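Local coordinates for putative periplasmic or exported protein (Salmonella enterica subsp. enterica serovar Typhimurium, PDB 4GQZ), which probably binds copper in the bacterial periplasm and contributes to copper resistance, at residues S39-I42 against L47-S50. Sequence-based numbering, arbitrary orientation.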
ATOM      1  N   SER B  39       2.358  -6.883 -19.495  1.00 26.20           N
ATOM      2  CA  SER B  39       2.962  -7.772 -18.510  1.00 25.74           C
ATOM      3  C   SER B  39       2.890  -7.184 -17.093  1.00 23.38           C
ATOM      4  O   SER B  39       2.967  -5.966 -16.900  1.00 20.74           O
ATOM      5  CB  SER B  39       4.409  -8.087 -18.872  1.00 27.96           C
ATOM      6  OG  SER B  39       5.262  -7.028 -18.490  1.00 33.17           O
ATOM      7  N   ALA B  40       2.728  -8.062 -16.110  1.00 21.87           N
ATOM      8  CA  ALA B  40       2.664  -7.662 -14.714  1.00 21.64           C
ATOM      9  C   ALA B  40       3.202  -8.788 -13.850  1.00 21.34           C
ATOM     10  O   ALA B  40       2.732  -9.937 -13.927  1.00 20.96           O
ATOM     11  CB  ALA B  40       1.224  -7.343 -14.324  1.00 21.89           C
ATOM     12  N   SER B  41       4.193  -8.465 -13.031  1.00 19.91           N
ATOM     13  CA  SER B  41       4.702  -9.421 -12.075  1.00 21.66           C
ATOM     14  C   SER B  41       4.833  -8.719 -10.732  1.00 21.56           C
ATOM     15  O   SER B  41       4.869  -7.481 -10.667  1.00 20.49           O
ATOM     16  CB  SER B  41       6.041  -9.981 -12.545  1.00 22.58           C
ATOM     17  OG  SER B  41       6.947  -8.932 -12.790  1.00 25.50           O
ATOM     18  N   ILE B  42       4.912  -9.491  -9.657  1.00 18.06           N
ATOM     19  CA  ILE B  42       4.941  -8.885  -8.338  1.00 17.43           C
ATOM     20  C   ILE B  42       6.039  -9.477  -7.471  1.00 18.79           C
ATOM     21  O   ILE B  42       6.259 -10.685  -7.479  1.00 19.81           O
ATOM     22  CB  ILE B  42       3.545  -8.973  -7.657  1.00 17.41           C
ATOM     23  CG1 ILE B  42       3.532  -8.230  -6.315  1.00 18.90           C
ATOM     24  CG2 ILE B  42       3.066 -10.416  -7.529  1.00 17.99           C
ATOM     25  CD1 ILE B  42       2.133  -8.035  -5.751  1.00 19.39           C
ATOM     26  N   LEU B  47       5.176  -3.894  -7.613  1.00 17.70           N
ATOM     27  CA  LEU B  47       4.422  -4.408  -8.744  1.00 18.57           C
ATOM     28  C   LEU B  47       5.127  -3.864  -9.994  1.00 19.47           C
ATOM     29  O   LEU B  47       5.327  -2.656 -10.106  1.00 18.18           O
ATOM     30  CB  LEU B  47       3.004  -3.857  -8.677  1.00 19.54           C
ATOM     31  CG  LEU B  47       1.817  -4.484  -9.405  1.00 23.08           C
ATOM     32  CD1 LEU B  47       0.986  -3.401 -10.064  1.00 20.53           C
ATOM     33  CD2 LEU B  47       2.195  -5.621 -10.359  1.00 20.45           C
ATOM     34  N   LYS B  48       5.545  -4.736 -10.912  1.00 19.64           N
ATOM     35  CA  LYS B  48       6.225  -4.284 -12.141  1.00 20.88           C
ATOM     36  C   LYS B  48       5.293  -4.403 -13.328  1.00 21.62           C
ATOM     37  O   LYS B  48       4.717  -5.464 -13.570  1.00 20.14           O
ATOM     38  CB  LYS B  48       7.478  -5.111 -12.429  1.00 21.62           C
ATOM     39  CG  LYS B  48       8.504  -5.162 -11.315  1.00 25.04           C
ATOM     40  CD  LYS B  48       9.582  -6.202 -11.676  1.00 30.19           C
ATOM     41  CE  LYS B  48      10.535  -6.486 -10.518  1.00 33.63           C
ATOM     42  NZ  LYS B  48      11.321  -7.740 -10.760  1.00 35.34           N
ATOM     43  N   LEU B  49       5.160  -3.321 -14.089  1.00 19.81           N
ATOM     44  CA  LEU B  49       4.232  -3.314 -15.212  1.00 21.66           C
ATOM     45  C   LEU B  49       4.964  -2.919 -16.476  1.00 21.54           C
ATOM     46  O   LEU B  49       5.875  -2.092 -16.438  1.00 21.20           O
ATOM     47  CB  LEU B  49       3.094  -2.323 -14.976  1.00 20.83           C
ATOM     48  CG  LEU B  49       2.207  -2.508 -13.746  1.00 20.79           C
ATOM     49  CD1 LEU B  49       1.357  -1.242 -13.495  1.00 22.75           C
ATOM     50  CD2 LEU B  49       1.336  -3.724 -13.916  1.00 20.53           C
ATOM     51  N   SER B  50       4.554  -3.508 -17.598  1.00 23.40           N
ATOM     52  CA  SER B  50       5.148  -3.154 -18.883  1.00 25.88           C
ATOM     53  C   SER B  50       4.185  -3.288 -20.067  1.00 29.25           C
ATOM     54  O   SER B  50       3.346  -4.192 -20.100  1.00 27.31           O
ATOM     55  CB  SER B  50       6.425  -3.956 -19.121  1.00 28.30           C
ATOM     56  OG  SER B  50       7.149  -3.415 -20.220  1.00 31.69           O
TER
HETATM   57  O   HOH W   1       6.318  -6.468 -15.991  1.00 25.67           O
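The carbonyl oxygen of K48 is gripped from three directions: S41 N donates to it at 3.1 Å, A40 CA makes a CA-H...O contact with K48 O at 3.2 Å, and a water adds a weak bond. These contacts lie within an antiparallel beta hairpin: strands 39-42 and 46-50 follow each other in the chain, at 168° between their directions, and form the middle of a sheet edged by strands 55-59 and 81-82. Pairs alternate: S39 with S50 and S41 with K48 are hydrogen-bonded, A40 with L49 and I42 with L47 non-hydrogen-bonded. Within the first pair, S39 N donates to S50 O at 2.9 Å, and S50 N returns a bond to S39 O. The straightest of the four ladder bonds runs from K48 N to S41 O, with 170° at the hydrogen.

The two sheet faces differ in character. A40, I42, L47 and L49 point to the apolar one, where helix 20-28 lies against I42 and both leucines through V24, I23 and I27. Here the methyl CD2 of L49 reaches across the hairpin to A40 CB at 3.6 Å. With CG anti to the backbone N (chi1 -160°), L47 brings its CD2 within 3.3 Å of S41 O, the same oxygen that accepts the bond from K48 N.

S39, S41, K48 and S50 lie on the opposite face. The aliphatic part of K48 runs alongside S41 OG, which lies 3.9 Å from K48 CB, while the extended chain carries the ammonium away from the partner strand. S50 OG bonds G52 O and Q54 O in the connection to strand 55-59, sharing its one proton between them. S50 CB lies 3.3 Å from S39 OG, which leans toward the partner strand, 2.8 Å from the oxygen of the water that also reaches K48 O.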